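Local coordinates for ileal bile acid-binding protein (Danio rerio, PDB 3ELZ), which binds cholate within a beta barrel and probably carries bile acids, and perhaps fatty acids, through the cytoplasm, at residues E11-E16 with V128-K133; F38-E43 with W53-P58; N65-G70 with G85-E90. One frame throughout, in Å; residues are numbered along the deposited sequence.

Interaction 1 of 3, residues E11-E16 with V128-K133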
loop_
_atom_site.group_PDB
_atom_site.type_symbol
_atom_site.label_atom_id
_atom_site.label_comp_id
_atom_site.label_asym_id
_atom_site.label_seq_id
_atom_site.Cartn_x
_atom_site.Cartn_y
_atom_site.Cartn_z
ATOM N N GLU A 11 3.376 -8.037 -8.514
ATOM C CA GLU A 11 4.784 -7.891 -8.123
ATOM C C GLU A 11 5.323 -6.497 -8.442
ATOM O O GLU A 11 5.119 -5.990 -9.543
ATOM C CB GLU A 11 5.648 -8.967 -8.795
ATOM C CG GLU A 11 7.103 -8.987 -8.317
ATOM C CD GLU A 11 7.920 -10.118 -8.927
ATOM O OE1 GLU A 11 8.015 -10.193 -10.172
ATOM O OE2 GLU A 11 8.479 -10.928 -8.154
ATOM N N THR A 12 6.016 -5.888 -7.482
ATOM C CA THR A 12 6.562 -4.539 -7.664
ATOM C C THR A 12 7.496 -4.493 -8.882
ATOM O O THR A 12 8.346 -5.373 -9.061
ATOM C CB THR A 12 7.298 -4.020 -6.390
ATOM O OG1 THR A 12 6.397 -4.016 -5.277
ATOM C CG2 THR A 12 7.809 -2.582 -6.589
ATOM N N GLU A 13 7.314 -3.482 -9.727
ATOM C CA GLU A 13 8.237 -3.241 -10.830
ATOM C C GLU A 13 8.900 -1.864 -10.757
ATOM O O GLU A 13 10.017 -1.697 -11.242
ATOM C CB GLU A 13 7.565 -3.474 -12.195
ATOM C CG GLU A 13 6.379 -2.557 -12.501
ATOM C CD GLU A 13 5.997 -2.535 -13.972
ATOM O OE1 GLU A 13 6.494 -3.371 -14.746
ATOM O OE2 GLU A 13 5.192 -1.668 -14.359
ATOM N N SER A 14 8.222 -0.881 -10.159
ATOM C CA SER A 14 8.819 0.448 -9.955
ATOM C C SER A 14 8.340 1.148 -8.684
ATOM O O SER A 14 7.230 0.911 -8.208
ATOM C CB SER A 14 8.622 1.352 -11.186
ATOM O OG SER A 14 7.285 1.808 -11.313
ATOM N N GLN A 15 9.217 1.981 -8.128
ATOM C CA GLN A 15 8.890 2.885 -7.031
ATOM C C GLN A 15 9.435 4.270 -7.361
ATOM O O GLN A 15 10.652 4.460 -7.477
ATOM C CB GLN A 15 9.500 2.417 -5.704
ATOM C CG GLN A 15 9.178 0.997 -5.321
ATOM C CD GLN A 15 9.140 0.790 -3.828
ATOM O OE1 GLN A 15 9.934 0.035 -3.279
ATOM N NE2 GLN A 15 8.220 1.466 -3.164
ATOM N N GLU A 16 8.530 5.229 -7.523
ATOM C CA GLU A 16 8.899 6.613 -7.774
ATOM C C GLU A 16 8.620 7.414 -6.514
ATOM O O GLU A 16 7.558 7.263 -5.914
ATOM C CB GLU A 16 8.090 7.186 -8.954
ATOM C CG GLU A 16 7.930 6.256 -10.172
ATOM C CD GLU A 16 9.222 6.040 -10.916
ATOM O OE1 GLU A 16 10.233 6.681 -10.551
ATOM O OE2 GLU A 16 9.237 5.233 -11.875
ATOM N N VAL A 128 4.797 6.622 -5.510
ATOM C CA VAL A 128 3.971 5.837 -6.429
ATOM C C VAL A 128 4.629 4.490 -6.681
ATOM O O VAL A 128 5.715 4.403 -7.264
ATOM C CB VAL A 128 3.708 6.561 -7.785
ATOM C CG1 VAL A 128 2.857 5.679 -8.716
ATOM C CG2 VAL A 128 3.026 7.887 -7.572
ATOM N N ARG A 129 3.961 3.437 -6.232
ATOM C CA ARG A 129 4.460 2.088 -6.382
ATOM C C ARG A 129 3.622 1.387 -7.452
ATOM O O ARG A 129 2.395 1.366 -7.379
ATOM C CB ARG A 129 4.382 1.374 -5.033
ATOM C CG ARG A 129 5.052 0.024 -4.985
ATOM C CD ARG A 129 4.390 -0.812 -3.910
ATOM N NE ARG A 129 5.220 -1.008 -2.737
ATOM C CZ ARG A 129 4.757 -1.348 -1.539
ATOM N NH1 ARG A 129 3.452 -1.513 -1.337
ATOM N NH2 ARG A 129 5.611 -1.524 -0.539
ATOM N N THR A 130 4.280 0.863 -8.476
ATOM C CA THR A 130 3.569 0.173 -9.557
ATOM C C THR A 130 3.915 -1.319 -9.561
ATOM O O THR A 130 5.084 -1.694 -9.445
ATOM C CB THR A 130 3.846 0.824 -10.929
ATOM O OG1 THR A 130 3.707 2.253 -10.821
ATOM C CG2 THR A 130 2.881 0.284 -12.006
ATOM N N SER A 131 2.889 -2.159 -9.675
ATOM C CA SER A 131 3.067 -3.611 -9.646
ATOM C C SER A 131 2.451 -4.260 -10.875
ATOM O O SER A 131 1.324 -3.940 -11.253
ATOM C CB SER A 131 2.440 -4.231 -8.382
ATOM O OG SER A 131 3.173 -3.922 -7.206
ATOM N N LYS A 132 3.191 -5.178 -11.483
ATOM C CA LYS A 132 2.682 -5.939 -12.618
ATOM C C LYS A 132 2.070 -7.259 -12.170
ATOM O O LYS A 132 2.499 -7.852 -11.179
ATOM C CB LYS A 132 3.763 -6.160 -13.687
ATOM C CG LYS A 132 4.983 -6.953 -13.233
ATOM C CD LYS A 132 5.914 -7.231 -14.407
ATOM C CE LYS A 132 7.149 -8.004 -13.974
ATOM N NZ LYS A 132 6.921 -9.480 -13.931
ATOM N N LYS A 133 1.056 -7.699 -12.906
ATOM C CA LYS A 133 0.413 -8.984 -12.680
ATOM C C LYS A 133 1.409 -10.123 -12.906
ATOM O O LYS A 133 2.137 -10.129 -13.895
ATOM C CB LYS A 133 -0.787 -9.130 -13.628
ATOM C CG LYS A 133 -1.774 -10.240 -13.273
ATOM C CD LYS A 133 -2.522 -9.945 -11.967
ATOM C CE LYS A 133 -3.809 -10.753 -11.854
ATOM N NZ LYS A 133 -3.592 -12.235 -11.836
HETATM O O HOH W 1 5.727 3.457 -10.024
#

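Interaction 2 of 3, residues F38-E43 with W53-P58. With CHD (cholic acid), chain D; CHD (cholic acid), chain E.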
loop_
_atom_site.group_PDB
_atom_site.type_symbol
_atom_site.label_atom_id
_atom_site.label_comp_id
_atom_site.label_asym_id
_atom_site.label_seq_id
_atom_site.Cartn_x
_atom_site.Cartn_y
_atom_site.Cartn_z
ATOM N N PHE A 38 14.038 -3.749 -3.323
ATOM C CA PHE A 38 13.156 -4.799 -2.800
ATOM C C PHE A 38 11.850 -4.868 -3.601
ATOM O O PHE A 38 11.189 -3.852 -3.794
ATOM C CB PHE A 38 12.861 -4.592 -1.303
ATOM C CG PHE A 38 11.715 -5.432 -0.791
ATOM C CD1 PHE A 38 11.878 -6.805 -0.580
ATOM C CD2 PHE A 38 10.470 -4.854 -0.541
ATOM C CE1 PHE A 38 10.824 -7.590 -0.123
ATOM C CE2 PHE A 38 9.411 -5.626 -0.086
ATOM C CZ PHE A 38 9.592 -7.005 0.127
ATOM N N LYS A 39 11.492 -6.072 -4.051
ATOM C CA LYS A 39 10.286 -6.300 -4.861
ATOM C C LYS A 39 9.183 -7.043 -4.097
ATOM O O LYS A 39 9.253 -8.252 -3.899
ATOM C CB LYS A 39 10.646 -7.058 -6.148
ATOM C CG LYS A 39 10.867 -6.198 -7.413
ATOM C CD LYS A 39 11.407 -4.790 -7.126
ATOM C CE LYS A 39 11.770 -4.037 -8.413
ATOM N NZ LYS A 39 13.107 -4.451 -8.931
ATOM N N LEU A 40 8.161 -6.304 -3.683
ATOM C CA LEU A 40 7.043 -6.857 -2.921
ATOM C C LEU A 40 6.065 -7.646 -3.798
ATOM O O LEU A 40 5.719 -7.217 -4.899
ATOM C CB LEU A 40 6.300 -5.720 -2.200
ATOM C CG LEU A 40 5.006 -6.058 -1.444
ATOM C CD1 LEU A 40 5.282 -6.831 -0.159
ATOM C CD2 LEU A 40 4.232 -4.793 -1.148
ATOM N N VAL A 41 5.612 -8.790 -3.296
ATOM C CA VAL A 41 4.523 -9.539 -3.932
ATOM C C VAL A 41 3.234 -9.316 -3.134
ATOM O O VAL A 41 3.208 -9.520 -1.919
ATOM C CB VAL A 41 4.868 -11.058 -4.088
ATOM C CG1 VAL A 41 3.670 -11.865 -4.583
ATOM C CG2 VAL A 41 6.048 -11.239 -5.037
ATOM N N THR A 42 2.189 -8.863 -3.829
ATOM C CA THR A 42 0.869 -8.603 -3.246
ATOM C C THR A 42 -0.144 -9.618 -3.789
ATOM O O THR A 42 -0.196 -9.850 -4.993
ATOM C CB THR A 42 0.354 -7.182 -3.606
ATOM O OG1 THR A 42 1.339 -6.197 -3.268
ATOM C CG2 THR A 42 -0.951 -6.873 -2.874
ATOM N N GLU A 43 -0.942 -10.207 -2.895
ATOM C CA GLU A 43 -1.969 -11.186 -3.258
ATOM C C GLU A 43 -3.355 -10.724 -2.783
ATOM O O GLU A 43 -3.589 -10.573 -1.585
ATOM C CB GLU A 43 -1.615 -12.550 -2.661
ATOM C CG GLU A 43 -2.497 -13.689 -3.114
ATOM C CD GLU A 43 -2.048 -15.034 -2.565
ATOM O OE1 GLU A 43 -2.879 -15.969 -2.548
ATOM O OE2 GLU A 43 -0.870 -15.162 -2.158
ATOM N N TRP A 53 -6.060 -8.847 1.568
ATOM C CA TRP A 53 -4.929 -8.138 0.963
ATOM C C TRP A 53 -3.641 -8.598 1.644
ATOM O O TRP A 53 -3.379 -8.278 2.800
ATOM C CB TRP A 53 -5.131 -6.629 1.117
ATOM C CG TRP A 53 -4.372 -5.756 0.137
ATOM C CD1 TRP A 53 -3.031 -5.466 0.154
ATOM C CD2 TRP A 53 -4.920 -5.036 -0.976
ATOM N NE1 TRP A 53 -2.713 -4.622 -0.884
ATOM C CE2 TRP A 53 -3.851 -4.340 -1.594
ATOM C CE3 TRP A 53 -6.209 -4.914 -1.517
ATOM C CZ2 TRP A 53 -4.031 -3.536 -2.729
ATOM C CZ3 TRP A 53 -6.385 -4.117 -2.645
ATOM C CH2 TRP A 53 -5.301 -3.434 -3.235
ATOM N N THR A 54 -2.851 -9.364 0.908
ATOM C CA THR A 54 -1.731 -10.090 1.486
ATOM C C THR A 54 -0.421 -9.631 0.865
ATOM O O THR A 54 -0.313 -9.503 -0.358
ATOM C CB THR A 54 -1.962 -11.597 1.364
ATOM O OG1 THR A 54 -3.167 -11.918 2.061
ATOM C CG2 THR A 54 -0.818 -12.406 1.974
ATOM N N GLN A 55 0.555 -9.340 1.723
ATOM C CA GLN A 55 1.836 -8.811 1.270
ATOM C C GLN A 55 2.979 -9.650 1.815
ATOM O O GLN A 55 3.082 -9.874 3.027
ATOM C CB GLN A 55 1.991 -7.344 1.666
ATOM C CG GLN A 55 0.963 -6.413 1.037
ATOM C CD GLN A 55 0.882 -5.085 1.747
ATOM O OE1 GLN A 55 0.833 -5.029 2.977
ATOM N NE2 GLN A 55 0.861 -4.004 0.981
ATOM N N TYR A 56 3.833 -10.110 0.906
ATOM C CA TYR A 56 4.895 -11.049 1.241
ATOM C C TYR A 56 6.235 -10.343 1.398
ATOM O O TYR A 56 6.743 -9.722 0.459
ATOM C CB TYR A 56 4.974 -12.160 0.187
ATOM C CG TYR A 56 3.767 -13.072 0.194
ATOM C CD1 TYR A 56 3.767 -14.253 0.941
ATOM C CD2 TYR A 56 2.620 -12.748 -0.531
ATOM C CE1 TYR A 56 2.655 -15.090 0.957
ATOM C CE2 TYR A 56 1.514 -13.567 -0.518
ATOM C CZ TYR A 56 1.533 -14.740 0.222
ATOM O OH TYR A 56 0.425 -15.559 0.232
ATOM N N TYR A 57 6.798 -10.452 2.596
ATOM C CA TYR A 57 8.030 -9.764 2.949
ATOM C C TYR A 57 9.177 -10.754 3.167
ATOM O O TYR A 57 8.950 -11.970 3.217
ATOM C CB TYR A 57 7.793 -8.885 4.186
ATOM C CG TYR A 57 6.891 -7.690 3.927
ATOM C CD1 TYR A 57 7.407 -6.503 3.401
ATOM C CD2 TYR A 57 5.524 -7.742 4.209
ATOM C CE1 TYR A 57 6.590 -5.403 3.154
ATOM C CE2 TYR A 57 4.689 -6.627 3.970
ATOM C CZ TYR A 57 5.237 -5.466 3.444
ATOM O OH TYR A 57 4.439 -4.362 3.215
ATOM N N PRO A 58 10.423 -10.249 3.277
ATOM C CA PRO A 58 11.561 -11.146 3.483
ATOM C C PRO A 58 11.448 -12.006 4.743
ATOM O O PRO A 58 10.724 -11.650 5.676
ATOM C CB PRO A 58 12.753 -10.186 3.609
ATOM C CG PRO A 58 12.158 -8.848 3.908
ATOM C CD PRO A 58 10.848 -8.837 3.199
HETATM C C1 CHD D . -6.578 0.653 2.630
HETATM C C2 CHD D . -6.184 1.592 1.477
HETATM C C3 CHD D . -6.142 0.852 0.143
HETATM O O3 CHD D . -5.627 1.757 -0.832
HETATM C C4 CHD D . -5.261 -0.415 0.199
HETATM C C5 CHD D . -5.560 -1.315 1.436
HETATM C C6 CHD D . -4.570 -2.506 1.465
HETATM C C7 CHD D . -3.194 -2.189 2.096
HETATM O O7 CHD D . -2.345 -1.562 1.134
HETATM C C8 CHD D . -3.275 -1.342 3.391
HETATM C C9 CHD D . -4.228 -0.120 3.244
HETATM C C10 CHD D . -5.651 -0.551 2.805
HETATM C C11 CHD D . -4.241 0.823 4.493
HETATM C C12 CHD D . -2.828 1.205 4.971
HETATM O O12 CHD D . -2.231 2.115 4.044
HETATM C C13 CHD D . -1.933 -0.035 5.161
HETATM C C14 CHD D . -1.898 -0.843 3.833
HETATM C C15 CHD D . -0.836 -1.912 4.115
HETATM C C16 CHD D . 0.236 -1.114 4.880
HETATM C C17 CHD D . -0.420 0.275 5.195
HETATM C C18 CHD D . -2.408 -0.857 6.393
HETATM C C19 CHD D . -6.277 -1.474 3.884
HETATM C C20 CHD D . 0.154 0.918 6.486
HETATM C C21 CHD D . -0.500 2.231 6.974
HETATM C C22 CHD D . 1.643 1.141 6.306
HETATM C C23 CHD D . 2.287 0.385 7.465
HETATM O O25 CHD D . 4.536 0.009 7.097
HETATM C C24 CHD D . 3.406 -0.489 6.950
HETATM O O26 CHD D . 3.111 -1.609 6.437
HETATM C C1 CHD E . 8.009 2.660 3.477
HETATM C C2 CHD E . 7.652 2.732 1.986
HETATM C C3 CHD E . 6.184 2.347 1.778
HETATM O O3 CHD E . 5.884 2.394 0.396
HETATM C C4 CHD E . 5.966 0.912 2.268
HETATM C C5 CHD E . 6.318 0.800 3.778
HETATM C C6 CHD E . 6.012 -0.642 4.311
HETATM C C7 CHD E . 7.065 -1.681 3.867
HETATM O O7 CHD E . 6.890 -2.051 2.471
HETATM C C8 CHD E . 8.508 -1.202 4.186
HETATM C C9 CHD E . 8.806 0.225 3.640
HETATM C C10 CHD E . 7.760 1.284 4.120
HETATM C C11 CHD E . 10.277 0.673 3.870
HETATM C C12 CHD E . 11.310 -0.414 3.489
HETATM O O12 CHD E . 11.391 -0.516 2.054
HETATM C C13 CHD E . 10.994 -1.784 4.133
HETATM C C14 CHD E . 9.590 -2.199 3.706
HETATM C C15 CHD E . 9.508 -3.630 4.249
HETATM C C16 CHD E . 10.855 -4.210 3.796
HETATM C C17 CHD E . 11.749 -2.985 3.477
HETATM C C18 CHD E . 11.159 -1.730 5.677
HETATM C C19 CHD E . 7.839 1.472 5.642
HETATM C C20 CHD E . 13.216 -3.234 3.914
HETATM C C21 CHD E . 14.117 -1.986 3.807
HETATM C C22 CHD E . 13.814 -4.382 3.095
HETATM C C23 CHD E . 14.774 -5.212 3.936
HETATM O O25 CHD E . 16.083 -7.188 3.791
HETATM C C24 CHD E . 15.448 -6.329 3.132
HETATM O O26 CHD E . 15.314 -6.306 1.887
HETATM O O HOH W 2 0.060 -4.155 -1.664
#

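Interaction 3 of 3, residues N65-G70 with G85-E90. With CHD (cholic acid), chain D.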
loop_
_atom_site.group_PDB
_atom_site.type_symbol
_atom_site.label_atom_id
_atom_site.label_comp_id
_atom_site.label_asym_id
_atom_site.label_seq_id
_atom_site.Cartn_x
_atom_site.Cartn_y
_atom_site.Cartn_z
ATOM N N ASN A 65 -4.192 -7.960 5.375
ATOM C CA ASN A 65 -5.288 -7.078 5.759
ATOM C C ASN A 65 -6.633 -7.587 5.250
ATOM O O ASN A 65 -6.727 -8.167 4.174
ATOM C CB ASN A 65 -5.033 -5.631 5.311
ATOM C CG ASN A 65 -4.078 -4.907 6.224
ATOM O OD1 ASN A 65 -2.902 -4.725 5.900
ATOM N ND2 ASN A 65 -4.566 -4.515 7.391
ATOM N N LYS A 66 -7.661 -7.412 6.067
ATOM C CA LYS A 66 -9.018 -7.798 5.708
ATOM C C LYS A 66 -9.950 -6.664 6.025
ATOM O O LYS A 66 -9.997 -6.199 7.163
ATOM C CB LYS A 66 -9.467 -9.055 6.463
ATOM C CG LYS A 66 -9.248 -10.324 5.690
ATOM C CD LYS A 66 -10.364 -11.342 5.934
ATOM C CE LYS A 66 -11.665 -10.924 5.248
ATOM N NZ LYS A 66 -11.440 -10.357 3.878
ATOM N N PHE A 67 -10.695 -6.224 5.018
ATOM C CA PHE A 67 -11.573 -5.082 5.180
ATOM C C PHE A 67 -12.762 -5.106 4.231
ATOM O O PHE A 67 -12.731 -5.732 3.163
ATOM C CB PHE A 67 -10.779 -3.766 5.026
ATOM C CG PHE A 67 -10.171 -3.574 3.659
ATOM C CD1 PHE A 67 -8.898 -4.071 3.371
ATOM C CD2 PHE A 67 -10.867 -2.901 2.664
ATOM C CE1 PHE A 67 -8.336 -3.901 2.100
ATOM C CE2 PHE A 67 -10.306 -2.722 1.393
ATOM C CZ PHE A 67 -9.039 -3.220 1.117
ATOM N N ILE A 68 -13.811 -4.411 4.658
ATOM C CA ILE A 68 -15.013 -4.181 3.877
ATOM C C ILE A 68 -15.045 -2.684 3.634
ATOM O O ILE A 68 -14.812 -1.891 4.550
ATOM C CB ILE A 68 -16.295 -4.669 4.626
ATOM C CG1 ILE A 68 -16.322 -6.196 4.730
ATOM C CG2 ILE A 68 -17.589 -4.198 3.937
ATOM C CD1 ILE A 68 -15.493 -6.759 5.847
ATOM N N VAL A 69 -15.285 -2.316 2.383
ATOM C CA VAL A 69 -15.424 -0.931 1.967
ATOM C C VAL A 69 -16.494 -0.230 2.797
ATOM O O VAL A 69 -17.627 -0.690 2.862
ATOM C CB VAL A 69 -15.806 -0.849 0.460
ATOM C CG1 VAL A 69 -16.168 0.587 0.060
ATOM C CG2 VAL A 69 -14.678 -1.381 -0.402
ATOM N N GLY A 70 -16.111 0.875 3.436
ATOM C CA GLY A 70 -17.052 1.763 4.110
ATOM C C GLY A 70 -17.388 1.373 5.531
ATOM O O GLY A 70 -18.200 2.018 6.176
ATOM N N GLY A 85 -9.401 1.492 10.789
ATOM C CA GLY A 85 -9.566 2.484 9.733
ATOM C C GLY A 85 -10.765 2.186 8.855
ATOM O O GLY A 85 -11.379 1.119 8.966
ATOM N N ILE A 86 -11.095 3.138 7.984
ATOM C CA ILE A 86 -12.229 3.025 7.062
ATOM C C ILE A 86 -11.794 3.371 5.634
ATOM O O ILE A 86 -11.269 4.455 5.382
ATOM C CB ILE A 86 -13.420 3.930 7.503
ATOM C CG1 ILE A 86 -13.850 3.582 8.939
ATOM C CG2 ILE A 86 -14.597 3.799 6.515
ATOM C CD1 ILE A 86 -14.861 4.545 9.559
ATOM N N VAL A 87 -12.025 2.435 4.717
ATOM C CA VAL A 87 -11.608 2.547 3.321
ATOM C C VAL A 87 -12.820 2.833 2.411
ATOM O O VAL A 87 -13.836 2.138 2.484
ATOM C CB VAL A 87 -10.910 1.243 2.839
ATOM C CG1 VAL A 87 -10.331 1.403 1.440
ATOM C CG2 VAL A 87 -9.826 0.785 3.838
ATOM N N SER A 88 -12.702 3.867 1.577
ATOM C CA SER A 88 -13.716 4.192 0.568
ATOM C C SER A 88 -13.333 3.633 -0.803
ATOM O O SER A 88 -12.169 3.322 -1.064
ATOM C CB SER A 88 -13.940 5.705 0.473
ATOM O OG SER A 88 -12.899 6.354 -0.246
ATOM N N MET A 89 -14.333 3.504 -1.669
ATOM C CA MET A 89 -14.131 3.064 -3.036
ATOM C C MET A 89 -14.748 4.136 -3.906
ATOM O O MET A 89 -15.963 4.326 -3.905
ATOM C CB MET A 89 -14.814 1.723 -3.268
ATOM C CG MET A 89 -13.900 0.646 -3.830
ATOM S SD MET A 89 -13.332 0.943 -5.513
ATOM C CE MET A 89 -14.881 0.940 -6.408
ATOM N N GLU A 90 -13.898 4.862 -4.621
ATOM C CA GLU A 90 -14.326 6.045 -5.347
ATOM C C GLU A 90 -13.623 6.105 -6.698
ATOM O O GLU A 90 -12.414 6.331 -6.764
ATOM C CB GLU A 90 -14.013 7.305 -4.527
ATOM C CG GLU A 90 -14.687 7.368 -3.151
ATOM C CD GLU A 90 -14.391 8.655 -2.409
ATOM O OE1 GLU A 90 -14.718 9.737 -2.942
ATOM O OE2 GLU A 90 -13.834 8.579 -1.291
HETATM C C1 CHD D . -6.578 0.653 2.630
HETATM C C2 CHD D . -6.184 1.592 1.477
HETATM C C3 CHD D . -6.142 0.852 0.143
HETATM O O3 CHD D . -5.627 1.757 -0.832
HETATM C C4 CHD D . -5.261 -0.415 0.199
HETATM C C5 CHD D . -5.560 -1.315 1.436
HETATM C C6 CHD D . -4.570 -2.506 1.465
HETATM C C7 CHD D . -3.194 -2.189 2.096
HETATM O O7 CHD D . -2.345 -1.562 1.134
HETATM C C8 CHD D . -3.275 -1.342 3.391
HETATM C C9 CHD D . -4.228 -0.120 3.244
HETATM C C10 CHD D . -5.651 -0.551 2.805
HETATM C C11 CHD D . -4.241 0.823 4.493
HETATM C C12 CHD D . -2.828 1.205 4.971
HETATM O O12 CHD D . -2.231 2.115 4.044
HETATM C C13 CHD D . -1.933 -0.035 5.161
HETATM C C14 CHD D . -1.898 -0.843 3.833
HETATM C C15 CHD D . -0.836 -1.912 4.115
HETATM C C16 CHD D . 0.236 -1.114 4.880
HETATM C C17 CHD D . -0.420 0.275 5.195
HETATM C C18 CHD D . -2.408 -0.857 6.393
HETATM C C19 CHD D . -6.277 -1.474 3.884
HETATM C C20 CHD D . 0.154 0.918 6.486
HETATM C C21 CHD D . -0.500 2.231 6.974
HETATM C C22 CHD D . 1.643 1.141 6.306
HETATM C C23 CHD D . 2.287 0.385 7.465
HETATM O O25 CHD D . 4.536 0.009 7.097
HETATM C C24 CHD D . 3.406 -0.489 6.950
HETATM O O26 CHD D . 3.111 -1.609 6.437
HETATM O O HOH W 3 -12.850 -0.274 5.343
#

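Interaction 1 of 3, residues E11-E16 with V128-K133
E11-E16 and V128-K133 form an antiparallel strand pair interrupted by a classic beta bulge, and they bring the first strand of the ten-stranded barrel of the fatty-acid-binding protein family against the last. At the bulge E13 and S14 both face T130. The amide of E13 reaches T130 O at 2.9 Å, in the carbonyl plane and almost straight (177°), whereas S14 N makes only a weak bond to the same oxygen. Beyond the bulge the ladder resumes with mutual bonds between E16 and V128, and before it E11 and K132 pair in the same way. T12, Q15, R129 and S131 lie on one face of the sheet. There the amide of Q15 runs alongside R129, with NE2 3.9 Å from NE, while R129 NH2 makes a weak hydrogen bond to O7 of a bound cholate. On the face of E11, S14, E16, V128, T130 and K132, E11 and K132 extend in the same direction and form a long salt bridge, OE1 to NZ 4.0 Å. The bulge residue E13, with its CG between the backbone N and carbonyl carbon (chi1 62°), brings that atom to 3.4 Å from T130 O, and its carboxylate forms a salt bridge with K111. On the face of S14, V128 and T130 one water ties the strands together, 2.6 Å from S14 OG, donating to V128 O at 2.9 Å and also hydrogen-bonded to T130 OG1.

Interaction 2 of 3, residues F38-E43 with W53-P58
T42 and Q55 sit opposite each other as a non-hydrogen-bonded pair where strands 41-43 and 53-57 run antiparallel, 157° between their directions and their axes 4.6 Å apart at closest approach. E43 and T54, the next pair, are joined by two backbone N-H...O hydrogen bonds, of which E43 N to T54 O is the shorter at 2.7 Å; Y56 N also donates to V41 O. On the face bearing V41, E43, T54 and Y56, the phenol OH of Y56 donates to E43 OE2 at 2.7 Å, coming from above the carboxylate plane although carboxylate and ring lie only 15° apart. On the side of T42 and Q55 the hairpin looks onto bound ligand. C6 of one cholate rests 3.4 Å above the W53 indole, whose NE1 touches T42 CG2 at 3.5 Å and donates to a water shared with T42 OG1 and Q55 NE2. A serine in place of W53 would probably strip the steroid of this flat support and leave that water without its indole donor. In the loop leading into strand 41-43, L40, its CG anti to the backbone N (chi1 174°), sets CD1 over the face of Y57, 3.9 Å from the ring centroid, a CH-pi contact, while O7 of a second cholate lies at the edge of the same ring. F38 crosses P58 at about a right angle, CE1 3.5 Å from CD. The hairpin lies between strand 8-16, backbone-hydrogen-bonded to L40 and T42, and strand 61-68, likewise to W53 and Q55; the cholate beside Y57 is hydrogen-bonded to Y18 OH of helix 18-24.

Interaction 3 of 3, residues N65-G70 with G85-E90
V69 and G70 meet V87 where the two segments pass at a steep angle, 76° between their end-to-end directions, and a single direct backbone hydrogen bond joins them: G70 N to V87 O, 2.8 Å, with a bent N-H...O angle of 140°. The same oxygen receives a CA-H...O contact from V69 CA at 3.5 Å. Next to this bond a water bridges the two segments, donating to I68 O at 2.7 Å and accepting from V87 N at 2.9 Å. The methyl CG2 of I86 lies against the backbone of G70. Such sparse pairing suits the place in the fold. Strands 61-68 and 73-76 are the two ends of the barrel's hydrogen-bonded order, and in fatty-acid-binding proteins the corresponding fourth and fifth strands are separated by a gap; here the end of the fourth strand and the turn after it reach strand 82-90. Inside, F67 and V87 cross at about a right angle, CD2 4.0 Å from CG2, and share a cholate. The steroid methyl C19 lies 3.6 Å from F67 CE1, and V87 CG2 touches C1 on the same molecule. The ring of F67 also meets that of F51, their planes nearly parallel. V69 points CG1 anti to its own amide nitrogen (chi1 171°) and brings it to 3.8 Å from M89 CB, before the thioether chain bends away. Nearby, S88 OG donates to the anti lone pair of E90 OE2.

Interactions 1 and 2 adjoin across neighbouring strands 8-16 and 41-47: T12 N lies 2.9 Å from L40 O, a probable hydrogen bond, and R129 NH1 packs 3.4 Å from L40 CD2. Interaction 2 passes into interaction 3 through strands 50-57 and 61-68, with W53 O 2.7 Å from N65 N, again probably hydrogen-bonded, and W53 CE3 4.2 Å from F67 CZ. Interactions 1 and 3 do not touch; their centres lie about 22 Å apart, on opposite sides of the chain's centre. Ligand adds a second connection: one cholate rests against both interactions 2 and 3, while R129 of interaction 1 makes a weak hydrogen bond to the other cholate, the one beside Y57.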